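PDB 4ES8: Epf from Streptococcus pyogenes, which acts as a cell-surface adhesin, binding to cells through an N-terminal domain that contains a carbohydrate-binding module. Local coordinates for residues F28-W32 / K79-I85; Y52-L56 / F137-T141. One frame throughout, in Å; residues are numbered along the deposited sequence. Where two conformers were deposited one is given.

Contact 1 of 2, residues F28-W32 / K79-I85; sequences FKGTW and KIDKQSI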
# COMPACT_ATOMS: atom_id res chain seq x y z
N PHE A 28 -6.53 11.30 1.39
CA PHE A 28 -7.85 11.53 1.96
C PHE A 28 -8.00 13.01 2.32
O PHE A 28 -7.48 13.43 3.36
CB PHE A 28 -8.07 10.62 3.19
CG PHE A 28 -9.41 10.81 3.86
CD1 PHE A 28 -10.54 10.16 3.39
CD2 PHE A 28 -9.53 11.60 5.00
CE1 PHE A 28 -11.79 10.33 4.02
CE2 PHE A 28 -10.77 11.76 5.63
CZ PHE A 28 -11.89 11.13 5.14
N LYS A 29 -8.67 13.79 1.45
CA LYS A 29 -8.83 15.23 1.72
C LYS A 29 -10.20 15.56 2.35
O LYS A 29 -10.49 16.73 2.60
CB LYS A 29 -8.59 16.06 0.46
CG LYS A 29 -7.12 16.12 0.07
CD LYS A 29 -6.43 17.35 0.62
CE LYS A 29 -4.99 17.41 0.16
NZ LYS A 29 -4.87 17.87 -1.25
N GLY A 30 -11.03 14.55 2.61
CA GLY A 30 -12.31 14.74 3.27
C GLY A 30 -13.35 15.41 2.40
O GLY A 30 -14.02 16.36 2.83
N THR A 31 -13.52 14.89 1.17
CA THR A 31 -14.51 15.49 0.28
C THR A 31 -15.14 14.45 -0.64
O THR A 31 -14.47 13.49 -1.10
CB THR A 31 -13.86 16.65 -0.58
OG1 THR A 31 -14.87 17.23 -1.40
CG2 THR A 31 -12.69 16.18 -1.46
N TRP A 32 -16.42 14.72 -0.98
CA TRP A 32 -17.17 13.95 -1.97
C TRP A 32 -17.01 14.51 -3.41
O TRP A 32 -17.43 13.85 -4.36
CB TRP A 32 -18.67 13.88 -1.65
CG TRP A 32 -19.00 13.32 -0.30
CD1 TRP A 32 -19.80 13.90 0.64
CD2 TRP A 32 -18.67 12.01 0.19
NE1 TRP A 32 -19.96 13.05 1.71
CE2 TRP A 32 -19.27 11.89 1.47
CE3 TRP A 32 -17.89 10.93 -0.30
CZ2 TRP A 32 -19.15 10.73 2.25
CZ3 TRP A 32 -17.73 9.80 0.50
CH2 TRP A 32 -18.34 9.71 1.76
N LYS A 79 -21.41 10.83 5.26
CA LYS A 79 -20.82 12.06 5.81
C LYS A 79 -19.33 11.94 5.84
O LYS A 79 -18.78 10.90 6.24
CB LYS A 79 -21.36 12.33 7.24
CG LYS A 79 -20.83 13.60 7.91
CD LYS A 79 -21.53 13.88 9.27
CE LYS A 79 -21.31 12.82 10.34
NZ LYS A 79 -19.89 12.72 10.79
N ILE A 80 -18.66 13.01 5.38
CA ILE A 80 -17.20 13.01 5.36
C ILE A 80 -16.69 14.33 5.91
O ILE A 80 -17.35 15.39 5.80
CB ILE A 80 -16.69 12.76 3.91
CG1 ILE A 80 -15.23 12.29 3.87
CG2 ILE A 80 -16.93 13.99 2.99
CD1 ILE A 80 -14.82 11.76 2.44
N ASP A 81 -15.54 14.25 6.55
CA ASP A 81 -14.85 15.45 6.98
C ASP A 81 -13.35 15.17 6.94
O ASP A 81 -12.91 14.12 6.44
CB ASP A 81 -15.36 15.97 8.33
CG ASP A 81 -15.15 15.05 9.50
OD1 ASP A 81 -14.19 14.23 9.45
OD2 ASP A 81 -15.92 15.16 10.47
N LYS A 82 -12.53 16.11 7.45
CA LYS A 82 -11.09 16.02 7.35
C LYS A 82 -10.50 14.74 7.93
O LYS A 82 -9.43 14.33 7.49
CB LYS A 82 -10.46 17.25 8.06
CG LYS A 82 -8.99 17.49 7.74
CD LYS A 82 -8.38 18.56 8.65
CE LYS A 82 -6.87 18.64 8.53
NZ LYS A 82 -6.43 19.09 7.19
N GLN A 83 -11.17 14.12 8.91
CA GLN A 83 -10.61 12.94 9.56
C GLN A 83 -11.47 11.71 9.47
O GLN A 83 -10.96 10.64 9.80
CB GLN A 83 -10.38 13.22 11.07
CG GLN A 83 -9.36 14.32 11.33
CD GLN A 83 -8.95 14.38 12.78
OE1 GLN A 83 -9.64 14.97 13.62
NE2 GLN A 83 -7.81 13.78 13.10
N SER A 84 -12.75 11.82 9.08
CA SER A 84 -13.64 10.66 9.19
C SER A 84 -14.57 10.48 8.02
O SER A 84 -14.79 11.40 7.22
CB SER A 84 -14.51 10.81 10.45
OG SER A 84 -15.43 11.89 10.34
N ILE A 85 -15.15 9.28 7.94
CA ILE A 85 -16.09 8.95 6.88
C ILE A 85 -17.13 8.02 7.49
O ILE A 85 -16.78 7.15 8.30
CB ILE A 85 -15.34 8.37 5.65
CG1 ILE A 85 -16.24 8.31 4.43
CG2 ILE A 85 -14.65 7.00 5.94
CD1 ILE A 85 -15.42 8.12 3.16
O HOH W 1 -7.94 15.22 5.40
O HOH W 2 -20.45 14.82 4.00

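Contact 2 of 2, residues Y52-L56 / F137-T141; sequences YVFHL and FNKTT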
# COMPACT_ATOMS: atom_id res chain seq x y z
N TYR A 52 -20.95 -3.52 -6.51
CA TYR A 52 -21.26 -2.18 -6.01
C TYR A 52 -21.23 -1.16 -7.13
O TYR A 52 -20.36 -1.20 -8.00
CB TYR A 52 -20.20 -1.76 -4.97
CG TYR A 52 -20.37 -2.45 -3.64
CD1 TYR A 52 -19.99 -3.78 -3.47
CD2 TYR A 52 -20.93 -1.79 -2.55
CE1 TYR A 52 -20.16 -4.44 -2.24
CE2 TYR A 52 -21.10 -2.42 -1.33
CZ TYR A 52 -20.74 -3.76 -1.18
OH TYR A 52 -20.89 -4.40 0.03
N VAL A 53 -22.14 -0.18 -7.04
CA VAL A 53 -22.19 0.93 -7.97
C VAL A 53 -22.12 2.25 -7.19
O VAL A 53 -22.27 2.25 -5.97
CB VAL A 53 -23.44 0.91 -8.88
CG1 VAL A 53 -23.52 -0.39 -9.68
CG2 VAL A 53 -24.71 1.15 -8.06
N PHE A 54 -21.89 3.35 -7.89
CA PHE A 54 -21.66 4.64 -7.27
C PHE A 54 -22.91 5.17 -6.57
O PHE A 54 -24.02 5.08 -7.10
CB PHE A 54 -21.13 5.63 -8.31
CG PHE A 54 -20.60 6.92 -7.73
CD1 PHE A 54 -19.33 6.98 -7.19
CD2 PHE A 54 -21.36 8.09 -7.78
CE1 PHE A 54 -18.82 8.18 -6.66
CE2 PHE A 54 -20.85 9.29 -7.29
CZ PHE A 54 -19.58 9.33 -6.73
N HIS A 55 -22.73 5.71 -5.34
CA HIS A 55 -23.79 6.21 -4.47
C HIS A 55 -23.98 7.70 -4.72
O HIS A 55 -23.34 8.55 -4.09
CB HIS A 55 -23.39 5.93 -3.01
CG HIS A 55 -24.35 6.35 -1.93
ND1 HIS A 55 -24.64 7.69 -1.67
CD2 HIS A 55 -25.00 5.58 -1.01
CE1 HIS A 55 -25.46 7.69 -0.62
NE2 HIS A 55 -25.70 6.45 -0.18
N LEU A 56 -24.89 8.01 -5.65
CA LEU A 56 -25.15 9.41 -5.99
C LEU A 56 -25.77 10.19 -4.84
O LEU A 56 -26.49 9.61 -4.02
CB LEU A 56 -26.06 9.52 -7.22
CG LEU A 56 -25.58 8.80 -8.47
CD1 LEU A 56 -26.74 8.58 -9.43
CD2 LEU A 56 -24.44 9.55 -9.16
N PHE A 137 -10.58 4.65 -6.26
CA PHE A 137 -11.77 5.32 -6.77
C PHE A 137 -11.27 6.15 -7.96
O PHE A 137 -10.27 6.86 -7.84
CB PHE A 137 -12.39 6.18 -5.68
CG PHE A 137 -13.36 7.23 -6.18
CD1 PHE A 137 -14.46 6.87 -6.96
CD2 PHE A 137 -13.24 8.56 -5.80
CE1 PHE A 137 -15.39 7.83 -7.39
CE2 PHE A 137 -14.17 9.52 -6.21
CZ PHE A 137 -15.23 9.15 -7.01
N ASN A 138 -11.91 5.97 -9.11
CA ASN A 138 -11.40 6.57 -10.34
C ASN A 138 -11.95 7.98 -10.65
O ASN A 138 -11.74 8.46 -11.76
CB ASN A 138 -11.61 5.60 -11.53
CG ASN A 138 -13.02 5.57 -12.06
OD1 ASN A 138 -13.91 6.20 -11.50
ND2 ASN A 138 -13.22 4.91 -13.22
N LYS A 139 -12.58 8.67 -9.67
CA LYS A 139 -13.02 10.05 -9.81
C LYS A 139 -14.06 10.20 -10.95
O LYS A 139 -14.03 11.18 -11.72
CB LYS A 139 -11.80 10.99 -10.00
CG LYS A 139 -10.74 10.79 -8.93
CD LYS A 139 -9.43 11.55 -9.25
CE LYS A 139 -9.53 13.04 -8.99
NZ LYS A 139 -10.12 13.30 -7.66
N THR A 140 -14.99 9.24 -11.03
CA THR A 140 -16.12 9.30 -11.95
C THR A 140 -17.38 8.90 -11.20
O THR A 140 -17.30 8.10 -10.26
CB THR A 140 -15.94 8.40 -13.19
OG1 THR A 140 -15.97 7.02 -12.80
CG2 THR A 140 -14.65 8.70 -13.97
N THR A 141 -18.55 9.40 -11.65
CA THR A 141 -19.82 9.06 -10.99
C THR A 141 -20.39 7.73 -11.49
O THR A 141 -21.51 7.36 -11.10
CB THR A 141 -20.86 10.18 -11.14
OG1 THR A 141 -21.05 10.42 -12.54
CG2 THR A 141 -20.46 11.45 -10.40

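Contact 1 of 2, residues F28-W32 / K79-I85
Trp32 lays the face of its indole over Ile80: the CG2 methyl of Ile80 sits 3.5 Å from the centroid of the five-membered ring of Trp32, close to the ring normal, a CH-pi contact. The far end of the same indole reaches the next strand, Trp32 CH2 lying 3.6 Å from Ile85 CD1. Phe28 closes on Ile80 too, with Phe28 CE1 3.7 Å from Ile80 CD1, so that one isoleucine is shared by two aromatic rings. Between them the chain passes close to the turn, Gly30 CA 3.3 Å from Asp81 O; a CB on residue 30 would clash with that oxygen, and phi is positive there. The segments are joined in polar fashion through water: one molecule donates to Phe28 O and Lys82 O, and a second accepts from Trp32 NE1 and Ile80 N. The turn itself is held by Asp81, whose OD1 accepts from Gln83 N (3.1 Å), Ser84 N (2.8 Å) and Ser84 OG (2.8 Å), while Asp81 N donates to Ser84 O at 3.0 Å. This is a beta-hairpin connection between strands 76-80 and 84-89, built on an Asx turn and covered by an aromatic-bearing loop, within an all-beta domain of two facing antiparallel sheets.

Contact 2 of 2, residues Y52-L56 / F137-T141
Tyr52 opens the first segment on the strand, turned to the sheet rather than to the 137-141 loop: its ring stacks with Phe145 and its hydroxyl is hydrogen-bonded to Ser98. Val53 stays apart from the loop as well, and the meeting begins at Phe54, whose CA-to-CB bond points toward the second segment. Here the loop backbone lies over an aromatic face. Thr141 CA stands 3.9 Å from the centroid of the Phe54 ring, 19° off its normal, a CH-pi contact, and Thr140 O lies over a face of the same ring, 3.8 Å from Phe54 CD1. Phe54 CB comes within 3.3 Å of Thr141 O. The rim of Phe54 also meets that of Phe137, CE1 to CE1 at 3.5 Å; the planes are only 10° apart, but the centroids are separated by 5.8 Å and neither ring covers the other. His55 then points away, stacking on His70, before Leu56 returns at the margin with its CD2 4.1 Å from Thr141 CB. Within the loop, Thr140 OG1 donates to Asn138 OD1 at 2.6 Å and has a second hydrogen-bond partner in Asp142. The principle is that a connection can pack on the very strand its next strand pairs with: the loop, following strand 127-135, covers Phe54 where strand 51-54 ends, then leads into strand 144-146, which pairs antiparallel with 51-54, while Phe137 reaches Lys102 on strand 97-105.

In the fold
The two contacts lie on the same side of the chain's centre, their own centres 16 Å apart and their nearest atoms about 6 Å apart, without touching. Their segments alternate along the chain: 28-32, 52-56, 79-85, 137-141. Contact 1 joins the loop after strand 26-27 to the sheet containing strands 76-80 and 84-89; contact 2 belongs to the other seven-stranded antiparallel sheet, which includes strands 41-46, 51-54 and 97-105. Arg42 connects them, bonding to the carbonyl oxygens of both Trp32 and His55, and Lys139 reaches back to Val34 and Ala36. Connections distant in sequence are thus gathered round the two seven-stranded sheets of the larger, N-terminal part of the fragment, probably its carbohydrate-binding module.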